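Local coordinates for protein DNA polymerase (Pyrobaculum calidifontis, PDB 5MDN) that probably catalyses template-directed DNA synthesis from deoxyribonucleoside triphosphates, as a family B DNA polymerase with an exonuclease domain and bound magnesium, at residues Leu166-Glu171 / Phe235-Leu240; Val226-Asn231 / Ala274-Tyr279; Ile170-Glu175 / Asp184-Leu189. One frame throughout, in Å; residues are numbered along the deposited sequence.

Interaction 1 (Leu166-Glu171 / Phe235-Leu240)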
loop_
_atom_site.group_PDB
_atom_site.type_symbol
_atom_site.label_atom_id
_atom_site.label_comp_id
_atom_site.label_asym_id
_atom_site.label_seq_id
_atom_site.Cartn_x
_atom_site.Cartn_y
_atom_site.Cartn_z
ATOM N N LEU A 166 7.993 -16.989 7.091
ATOM C CA LEU A 166 9.348 -17.025 6.557
ATOM C C LEU A 166 9.679 -15.667 5.956
ATOM O O LEU A 166 9.013 -15.224 5.014
ATOM C CB LEU A 166 9.495 -18.122 5.500
ATOM C CG LEU A 166 10.868 -18.199 4.828
ATOM C CD1 LEU A 166 11.795 -19.114 5.606
ATOM C CD2 LEU A 166 10.748 -18.642 3.378
ATOM N N ALA A 167 10.700 -15.014 6.502
ATOM C CA ALA A 167 11.272 -13.813 5.914
ATOM C C ALA A 167 12.473 -14.192 5.057
ATOM O O ALA A 167 13.219 -15.120 5.380
ATOM C CB ALA A 167 11.687 -12.815 6.997
ATOM N N PHE A 168 12.656 -13.468 3.956
ATOM C CA PHE A 168 13.786 -13.734 3.079
ATOM C C PHE A 168 14.272 -12.435 2.456
ATOM O O PHE A 168 13.488 -11.517 2.192
ATOM C CB PHE A 168 13.424 -14.759 1.993
ATOM C CG PHE A 168 12.736 -14.168 0.793
ATOM C CD1 PHE A 168 11.399 -13.807 0.845
ATOM C CD2 PHE A 168 13.426 -13.990 -0.395
ATOM C CE1 PHE A 168 10.767 -13.271 -0.265
ATOM C CE2 PHE A 168 12.799 -13.455 -1.507
ATOM C CZ PHE A 168 11.469 -13.095 -1.442
ATOM N N ASP A 169 15.583 -12.371 2.235
ATOM C CA ASP A 169 16.235 -11.230 1.612
ATOM C C ASP A 169 17.290 -11.750 0.648
ATOM O O ASP A 169 17.865 -12.821 0.861
ATOM C CB ASP A 169 16.868 -10.306 2.664
ATOM C CG ASP A 169 17.289 -8.971 2.091
ATOM O OD1 ASP A 169 16.404 -8.166 1.734
ATOM O OD2 ASP A 169 18.510 -8.728 1.997
ATOM N N ILE A 170 17.545 -10.987 -0.416
ATOM C CA ILE A 170 18.551 -11.353 -1.402
ATOM C C ILE A 170 19.456 -10.160 -1.677
ATOM O O ILE A 170 19.100 -9.005 -1.435
ATOM C CB ILE A 170 17.933 -11.853 -2.729
ATOM C CG1 ILE A 170 17.418 -10.674 -3.558
ATOM C CG2 ILE A 170 16.812 -12.849 -2.469
ATOM C CD1 ILE A 170 16.953 -11.065 -4.943
ATOM N N GLU A 171 20.651 -10.464 -2.182
ATOM C CA GLU A 171 21.535 -9.463 -2.758
ATOM C C GLU A 171 22.133 -10.005 -4.048
ATOM O O GLU A 171 22.549 -11.164 -4.110
ATOM C CB GLU A 171 22.646 -9.056 -1.781
ATOM C CG GLU A 171 22.156 -8.234 -0.595
ATOM C CD GLU A 171 21.478 -6.934 -1.002
ATOM O OE1 GLU A 171 21.776 -6.412 -2.098
ATOM O OE2 GLU A 171 20.636 -6.437 -0.224
ATOM N N PHE A 235 11.342 -6.423 -6.813
ATOM C CA PHE A 235 12.631 -6.884 -7.318
ATOM C C PHE A 235 12.841 -8.378 -7.112
ATOM O O PHE A 235 13.103 -9.095 -8.084
ATOM C CB PHE A 235 13.768 -6.090 -6.660
ATOM C CG PHE A 235 15.125 -6.382 -7.244
ATOM C CD1 PHE A 235 15.909 -7.407 -6.736
ATOM C CD2 PHE A 235 15.619 -5.629 -8.297
ATOM C CE1 PHE A 235 17.156 -7.679 -7.269
ATOM C CE2 PHE A 235 16.868 -5.894 -8.836
ATOM C CZ PHE A 235 17.636 -6.920 -8.320
ATOM N N ASP A 236 12.770 -8.862 -5.868
ATOM C CA ASP A 236 13.255 -10.201 -5.537
ATOM C C ASP A 236 12.579 -11.277 -6.381
ATOM O O ASP A 236 13.248 -12.035 -7.090
ATOM C CB ASP A 236 13.053 -10.475 -4.045
ATOM C CG ASP A 236 13.919 -9.592 -3.167
ATOM O OD1 ASP A 236 14.613 -8.705 -3.708
ATOM O OD2 ASP A 236 13.912 -9.789 -1.934
ATOM N N TRP A 237 11.251 -11.368 -6.307
ATOM C CA TRP A 237 10.550 -12.404 -7.066
ATOM C C TRP A 237 10.752 -12.275 -8.571
ATOM O O TRP A 237 11.052 -13.296 -9.214
ATOM C CB TRP A 237 9.062 -12.416 -6.700
ATOM C CG TRP A 237 8.764 -13.044 -5.369
ATOM C CD1 TRP A 237 8.062 -12.487 -4.340
ATOM C CD2 TRP A 237 9.157 -14.351 -4.926
ATOM N NE1 TRP A 237 7.995 -13.364 -3.284
ATOM C CE2 TRP A 237 8.659 -14.514 -3.617
ATOM C CE3 TRP A 237 9.882 -15.396 -5.506
ATOM C CZ2 TRP A 237 8.863 -15.680 -2.881
ATOM C CZ3 TRP A 237 10.083 -16.553 -4.773
ATOM C CH2 TRP A 237 9.575 -16.685 -3.476
ATOM N N PRO A 238 10.595 -11.103 -9.199
ATOM C CA PRO A 238 10.899 -11.019 -10.639
ATOM C C PRO A 238 12.315 -11.442 -10.988
ATOM O O PRO A 238 12.531 -12.019 -12.061
ATOM C CB PRO A 238 10.658 -9.540 -10.967
ATOM C CG PRO A 238 9.722 -9.063 -9.930
ATOM C CD PRO A 238 10.024 -9.841 -8.687
ATOM N N TYR A 239 13.291 -11.170 -10.120
ATOM C CA TYR A 239 14.666 -11.553 -10.422
ATOM C C TYR A 239 14.863 -13.057 -10.281
ATOM O O TYR A 239 15.391 -13.710 -11.189
ATOM C CB TYR A 239 15.638 -10.798 -9.519
ATOM C CG TYR A 239 17.035 -10.749 -10.085
ATOM C CD1 TYR A 239 17.951 -11.755 -9.811
ATOM C CD2 TYR A 239 17.431 -9.706 -10.911
ATOM C CE1 TYR A 239 19.226 -11.720 -10.336
ATOM C CE2 TYR A 239 18.704 -9.661 -11.441
ATOM C CZ TYR A 239 19.598 -10.670 -11.152
ATOM O OH TYR A 239 20.868 -10.625 -11.679
ATOM N N LEU A 240 14.455 -13.626 -9.143
ATOM C CA LEU A 240 14.610 -15.064 -8.937
ATOM C C LEU A 240 13.834 -15.862 -9.979
ATOM O O LEU A 240 14.289 -16.921 -10.422
ATOM C CB LEU A 240 14.167 -15.452 -7.527
ATOM C CG LEU A 240 15.080 -15.000 -6.388
ATOM C CD1 LEU A 240 14.325 -14.980 -5.066
ATOM C CD2 LEU A 240 16.310 -15.889 -6.299
#
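Strand 166-171 and helix 235-240 cross at 66°, their axes approaching to 9.4 Å, and the two backbones draw nearest where Ile-170 faces Asp-236. This is a helix laid on one face of the central sheet in the RNase H-like exonuclease domain, and it illustrates how an apolar interface can carry acidic metal ligands. Alternation along the strand does the sorting: Phe-168 and Ile-170 point toward the helix, while Asp-169 starts out to the other face. Phe-168 has its CG between the backbone N and the carbonyl carbon (chi1 84°), which carries the ring up to the indole of Trp-237. The two rings meet obliquely, with Phe-168 CZ over one face of the indole, near its rim, and 3.8 Å from Trp-237 CE2. Trp-237 NE1 is hydrogen-bonded to Asn-275 OD1. Leu-240 CD1 touches both strand side chains, 4.2 Å from Phe-168 CE2 and tip to tip with Ile-170 CG2. Between these apolar groups the carboxylate of Asp-236 slides past Ile-170 in the opposite direction, its OD1 3.4 Å from Ile-170 CG1 and in plane at the edge of the Phe-235 ring. Asp-169 and Asp-236 both bind magnesium in a known structure of this protein, and here an ion lies about 3 Å from the nearest side-chain atom of Asp-169. Their like charges would probably repel without a cation, for Asp-169 OD1 stands 4.7 Å from Asp-236 OD2.

Interaction 2 (Val226-Asn231 / Ala274-Tyr279)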
loop_
_atom_site.group_PDB
_atom_site.type_symbol
_atom_site.label_atom_id
_atom_site.label_comp_id
_atom_site.label_asym_id
_atom_site.label_seq_id
_atom_site.Cartn_x
_atom_site.Cartn_y
_atom_site.Cartn_z
ATOM N N VAL A 226 3.084 -17.948 5.418
ATOM C CA VAL A 226 3.294 -16.595 4.919
ATOM C C VAL A 226 4.763 -16.439 4.547
ATOM O O VAL A 226 5.652 -16.869 5.291
ATOM C CB VAL A 226 2.880 -15.533 5.960
ATOM C CG1 VAL A 226 2.845 -14.152 5.323
ATOM C CG2 VAL A 226 1.528 -15.882 6.567
ATOM N N ILE A 227 5.015 -15.826 3.392
ATOM C CA ILE A 227 6.359 -15.450 2.971
ATOM C C ILE A 227 6.416 -13.930 2.915
ATOM O O ILE A 227 5.688 -13.303 2.133
ATOM C CB ILE A 227 6.729 -16.071 1.616
ATOM C CG1 ILE A 227 6.904 -17.584 1.753
ATOM C CG2 ILE A 227 7.996 -15.434 1.064
ATOM C CD1 ILE A 227 7.151 -18.295 0.437
ATOM N N VAL A 228 7.276 -13.336 3.738
ATOM C CA VAL A 228 7.398 -11.887 3.838
ATOM C C VAL A 228 8.744 -11.457 3.278
ATOM O O VAL A 228 9.762 -12.127 3.484
ATOM C CB VAL A 228 7.234 -11.398 5.291
ATOM C CG1 VAL A 228 5.787 -11.017 5.563
ATOM C CG2 VAL A 228 7.700 -12.469 6.264
ATOM N N GLY A 229 8.739 -10.336 2.560
ATOM C CA GLY A 229 9.955 -9.709 2.084
ATOM C C GLY A 229 9.743 -8.214 2.018
ATOM O O GLY A 229 8.636 -7.712 2.227
ATOM N N TYR A 230 10.823 -7.499 1.724
ATOM C CA TYR A 230 10.769 -6.056 1.530
ATOM C C TYR A 230 11.054 -5.763 0.063
ATOM O O TYR A 230 12.154 -6.042 -0.427
ATOM C CB TYR A 230 11.758 -5.331 2.440
ATOM C CG TYR A 230 11.412 -3.873 2.637
ATOM C CD1 TYR A 230 11.869 -2.903 1.755
ATOM C CD2 TYR A 230 10.612 -3.470 3.697
ATOM C CE1 TYR A 230 11.545 -1.570 1.929
ATOM C CE2 TYR A 230 10.283 -2.140 3.881
ATOM C CZ TYR A 230 10.753 -1.195 2.994
ATOM O OH TYR A 230 10.429 0.131 3.169
ATOM N N ASN A 231 10.057 -5.213 -0.633
ATOM C CA ASN A 231 10.092 -5.040 -2.085
ATOM C C ASN A 231 10.283 -6.377 -2.798
ATOM O O ASN A 231 10.930 -6.452 -3.846
ATOM C CB ASN A 231 11.173 -4.039 -2.506
ATOM C CG ASN A 231 10.892 -3.412 -3.860
ATOM O OD1 ASN A 231 9.743 -3.117 -4.194
ATOM N ND2 ASN A 231 11.941 -3.206 -4.645
ATOM N N ALA A 274 0.590 -17.183 1.577
ATOM C CA ALA A 274 0.441 -15.736 1.452
ATOM C C ALA A 274 1.813 -15.102 1.231
ATOM O O ALA A 274 2.644 -15.071 2.144
ATOM C CB ALA A 274 -0.239 -15.158 2.691
ATOM N N ASN A 275 2.047 -14.602 0.020
ATOM C CA ASN A 275 3.239 -13.815 -0.278
ATOM C C ASN A 275 2.935 -12.351 0.023
ATOM O O ASN A 275 2.193 -11.697 -0.721
ATOM C CB ASN A 275 3.666 -14.004 -1.730
ATOM C CG ASN A 275 4.857 -13.146 -2.101
ATOM O OD1 ASN A 275 5.833 -13.063 -1.355
ATOM N ND2 ASN A 275 4.787 -12.507 -3.262
ATOM N N VAL A 276 3.507 -11.835 1.109
ATOM C CA VAL A 276 3.298 -10.458 1.539
ATOM C C VAL A 276 4.570 -9.665 1.272
ATOM O O VAL A 276 5.670 -10.099 1.633
ATOM C CB VAL A 276 2.903 -10.386 3.025
ATOM C CG1 VAL A 276 2.621 -8.947 3.426
ATOM C CG2 VAL A 276 1.690 -11.263 3.292
ATOM N N ASP A 277 4.414 -8.504 0.644
ATOM C CA ASP A 277 5.507 -7.564 0.418
ATOM C C ASP A 277 5.268 -6.360 1.320
ATOM O O ASP A 277 4.316 -5.601 1.111
ATOM C CB ASP A 277 5.585 -7.158 -1.054
ATOM C CG ASP A 277 6.755 -6.231 -1.348
ATOM O OD1 ASP A 277 7.540 -5.932 -0.423
ATOM O OD2 ASP A 277 6.894 -5.805 -2.515
ATOM N N LEU A 278 6.133 -6.190 2.322
ATOM C CA LEU A 278 5.938 -5.127 3.301
ATOM C C LEU A 278 6.096 -3.742 2.691
ATOM O O LEU A 278 5.554 -2.775 3.233
ATOM C CB LEU A 278 6.905 -5.300 4.473
ATOM C CG LEU A 278 6.780 -6.622 5.232
ATOM C CD1 LEU A 278 7.774 -6.676 6.380
ATOM C CD2 LEU A 278 5.358 -6.817 5.734
ATOM N N TYR A 279 6.829 -3.616 1.584
ATOM C CA TYR A 279 6.929 -2.319 0.925
ATOM C C TYR A 279 5.593 -1.865 0.349
ATOM O O TYR A 279 5.394 -0.663 0.149
ATOM C CB TYR A 279 7.992 -2.362 -0.173
ATOM C CG TYR A 279 8.267 -1.016 -0.814
ATOM C CD1 TYR A 279 8.497 0.111 -0.036
ATOM C CD2 TYR A 279 8.304 -0.877 -2.195
ATOM C CE1 TYR A 279 8.749 1.341 -0.616
ATOM C CE2 TYR A 279 8.556 0.349 -2.785
ATOM C CZ TYR A 279 8.778 1.453 -1.990
ATOM O OH TYR A 279 9.031 2.672 -2.578
#
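The tight part of this contact is a parallel ladder in which strands 226-229 and 274-277 run side by side at 17°, with 274-277 at the edge of the RNase H-like sheet. Ile-227 lies at its centre, giving its N-H to Ala-274 O at 2.8 Å and accepting from Val-276 N at 2.8 Å, nearly along the C=O axis. Gly-229 N and O continue the pattern with Val-276 O and Leu-278 N. On the valine face Val-226 CG1 crosses Val-276 CG2 obliquely at 3.7 Å, and Val-228 lies alongside Val-276, pointing the same way.

The side of Asn-231 and Tyr-279 is partly exposed and looser. Asn-231 lies alongside Tyr-279, amide and ring nearly perpendicular, with its OD1 3.3 Å from Tyr-279 CD2. Tyr-279 CB sits over one face of the Tyr-230 ring, whose hydroxyl is bonded to Lys-291 O. The buried Asp-277, with CG anti to its backbone N, caps its own helix: OD1 takes Tyr-279 N at 3.1 Å from above the carboxylate plane and makes a weak bond to Asn-231 N. An alanine here would probably leave the first turn of helix 278-282 without its side-chain cap and weaken the tie to the start of helix 232-247. Because Asp-277 OD2 also accepts from Asn-233 N, this carboxylate faces the N-termini of two helices, a setting likely to keep it ionised.

Interaction 3 (Ile170-Glu175 / Asp184-Leu189)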
loop_
_atom_site.group_PDB
_atom_site.type_symbol
_atom_site.label_atom_id
_atom_site.label_comp_id
_atom_site.label_asym_id
_atom_site.label_seq_id
_atom_site.Cartn_x
_atom_site.Cartn_y
_atom_site.Cartn_z
ATOM N N ILE A 170 17.545 -10.987 -0.416
ATOM C CA ILE A 170 18.551 -11.353 -1.402
ATOM C C ILE A 170 19.456 -10.160 -1.677
ATOM O O ILE A 170 19.100 -9.005 -1.435
ATOM C CB ILE A 170 17.933 -11.853 -2.729
ATOM C CG1 ILE A 170 17.418 -10.674 -3.558
ATOM C CG2 ILE A 170 16.812 -12.849 -2.469
ATOM C CD1 ILE A 170 16.953 -11.065 -4.943
ATOM N N GLU A 171 20.651 -10.464 -2.182
ATOM C CA GLU A 171 21.535 -9.463 -2.758
ATOM C C GLU A 171 22.133 -10.005 -4.048
ATOM O O GLU A 171 22.549 -11.164 -4.110
ATOM C CB GLU A 171 22.646 -9.056 -1.781
ATOM C CG GLU A 171 22.156 -8.234 -0.595
ATOM C CD GLU A 171 21.478 -6.934 -1.002
ATOM O OE1 GLU A 171 21.776 -6.412 -2.098
ATOM O OE2 GLU A 171 20.636 -6.437 -0.224
ATOM N N VAL A 172 22.167 -9.159 -5.072
ATOM C CA VAL A 172 22.526 -9.552 -6.429
ATOM C C VAL A 172 23.783 -8.789 -6.824
ATOM O O VAL A 172 23.907 -7.600 -6.520
ATOM C CB VAL A 172 21.370 -9.287 -7.414
ATOM C CG1 VAL A 172 21.827 -9.478 -8.842
ATOM C CG2 VAL A 172 20.185 -10.188 -7.099
ATOM N N TYR A 173 24.691 -9.470 -7.531
ATOM C CA TYR A 173 26.017 -8.976 -7.905
ATOM C C TYR A 173 26.031 -7.509 -8.330
ATOM O O TYR A 173 26.618 -6.677 -7.634
ATOM C CB TYR A 173 26.574 -9.854 -9.027
ATOM C CG TYR A 173 28.045 -9.668 -9.293
ATOM C CD1 TYR A 173 28.981 -9.913 -8.299
ATOM C CD2 TYR A 173 28.501 -9.270 -10.540
ATOM C CE1 TYR A 173 30.329 -9.753 -8.532
ATOM C CE2 TYR A 173 29.849 -9.112 -10.785
ATOM C CZ TYR A 173 30.759 -9.349 -9.778
ATOM O OH TYR A 173 32.103 -9.189 -10.024
ATOM N N ASN A 174 25.428 -7.190 -9.477
ATOM C CA ASN A 174 25.167 -5.813 -9.917
ATOM C C ASN A 174 26.437 -4.993 -10.192
ATOM O O ASN A 174 26.411 -3.762 -10.119
ATOM C CB ASN A 174 24.227 -5.094 -8.923
ATOM C CG ASN A 174 24.951 -4.187 -7.920
ATOM O OD1 ASN A 174 24.637 -3.002 -7.815
ATOM N ND2 ASN A 174 25.912 -4.736 -7.188
ATOM N N GLU A 175 27.546 -5.646 -10.567
ATOM C CA GLU A 175 28.772 -4.907 -10.880
ATOM C C GLU A 175 28.506 -3.790 -11.882
ATOM O O GLU A 175 29.018 -2.674 -11.735
ATOM C CB GLU A 175 29.847 -5.846 -11.428
ATOM C CG GLU A 175 31.175 -5.155 -11.731
ATOM C CD GLU A 175 32.158 -6.055 -12.463
ATOM O OE1 GLU A 175 32.058 -7.291 -12.315
ATOM O OE2 GLU A 175 33.031 -5.526 -13.183
ATOM N N ASP A 184 24.138 -12.105 -14.314
ATOM C CA ASP A 184 24.513 -11.657 -12.969
ATOM C C ASP A 184 23.902 -12.577 -11.918
ATOM O O ASP A 184 22.674 -12.723 -11.872
ATOM C CB ASP A 184 24.059 -10.220 -12.732
ATOM C CG ASP A 184 24.596 -9.261 -13.771
ATOM O OD1 ASP A 184 24.145 -9.326 -14.933
ATOM O OD2 ASP A 184 25.469 -8.439 -13.422
ATOM N N PRO A 185 24.706 -13.207 -11.065
ATOM C CA PRO A 185 24.189 -14.235 -10.158
ATOM C C PRO A 185 23.636 -13.672 -8.854
ATOM O O PRO A 185 23.986 -12.577 -8.411
ATOM C CB PRO A 185 25.431 -15.092 -9.887
ATOM C CG PRO A 185 26.549 -14.110 -9.933
ATOM C CD PRO A 185 26.176 -13.121 -11.016
ATOM N N VAL A 186 22.755 -14.462 -8.242
ATOM C CA VAL A 186 22.266 -14.178 -6.894
ATOM C C VAL A 186 23.382 -14.517 -5.908
ATOM O O VAL A 186 23.690 -15.690 -5.683
ATOM C CB VAL A 186 20.986 -14.960 -6.578
ATOM C CG1 VAL A 186 20.593 -14.780 -5.118
ATOM C CG2 VAL A 186 19.853 -14.516 -7.493
ATOM N N VAL A 187 23.992 -13.487 -5.323
ATOM C CA VAL A 187 25.207 -13.675 -4.536
ATOM C C VAL A 187 24.888 -14.252 -3.159
ATOM O O VAL A 187 25.530 -15.208 -2.708
ATOM C CB VAL A 187 25.981 -12.344 -4.442
ATOM C CG1 VAL A 187 26.538 -12.120 -3.044
ATOM C CG2 VAL A 187 27.099 -12.308 -5.478
ATOM N N MET A 188 23.894 -13.689 -2.471
ATOM C CA MET A 188 23.519 -14.152 -1.144
ATOM C C MET A 188 22.004 -14.154 -1.013
ATOM O O MET A 188 21.308 -13.348 -1.636
ATOM C CB MET A 188 24.130 -13.274 -0.041
ATOM C CG MET A 188 25.536 -13.665 0.385
ATOM S SD MET A 188 26.143 -12.606 1.714
ATOM C CE MET A 188 27.590 -13.518 2.246
ATOM N N LEU A 189 21.501 -15.076 -0.196
ATOM C CA LEU A 189 20.071 -15.150 0.094
ATOM C C LEU A 189 19.915 -15.659 1.519
ATOM O O LEU A 189 20.239 -16.817 1.800
ATOM C CB LEU A 189 19.353 -16.062 -0.901
ATOM C CG LEU A 189 17.821 -16.065 -0.933
ATOM C CD1 LEU A 189 17.328 -16.473 -2.314
ATOM C CD2 LEU A 189 17.236 -16.986 0.125
#
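Tyr-173 lays its CB against CD of Pro-185, 3.8 Å away, and turns the edge of its ring to Val-187, CD1 lying 4.2 Å from Val-187 CG2. The same residue closes the backbone pairing with a weak bond from Tyr-173 N to Pro-185 O, just where strand 165-172 gives way to a loop. Deeper in, the strands run antiparallel and the pairing is firmer. Glu-171 N reaches Met-188 O at 3.0 Å, coming from above the carbonyl plane. Glu-171 O is gripped twice in its own plane, by Val-187 N at 3.0 Å along a bent path (135° at the hydrogen) and by Met-188 N at 3.3 Å along an almost straight one (169°). Val-187 has nearly helical torsions (psi -47°), which lets both N-H groups face the one oxygen, and the register shifts by one residue. On one face Ile-170 CG2 crosses obliquely to touch Leu-189 CD1 at 3.7 Å, and the methyls of Val-172 and Val-186 meet more loosely. Asp-184, on the approach to its strand, is held through OD1 by a salt bridge to Arg-176. Glu-171 sends its side chain out from the opposite face, away from Met-188, to within about 4 Å of a bound magnesium, nearest atoms. Two successive residues facing one define a classic beta bulge, here opposite the Glu of the Asp-X-Glu sequence (Asp-169 to Glu-171) characteristic of the proofreading exonuclease site in family B polymerases.

All three contacts involve the five-stranded sheet of the exonuclease domain, interaction 1 through the helix packed on it. Interaction 3 is buried in all its touching residues, whereas interactions 1 and 2 reach partly exposed ones, at Phe-235 and at Asn-231 and Tyr-279. Interactions 1 and 3 share Ile-170 and Glu-171 on strand 165-172, one using it as a floor for a helix, the other as a pairing partner. Accordingly, interaction 1 is made of side-chain contacts, whereas 2 and 3 rest on backbone ladders, parallel and regular in one, antiparallel and bulged in the other. Interaction 1 joins its neighbours: Leu-166 O meets Val-228 N towards interaction 2, while Tyr-239 OH bonds Asp-184 O in interaction 3.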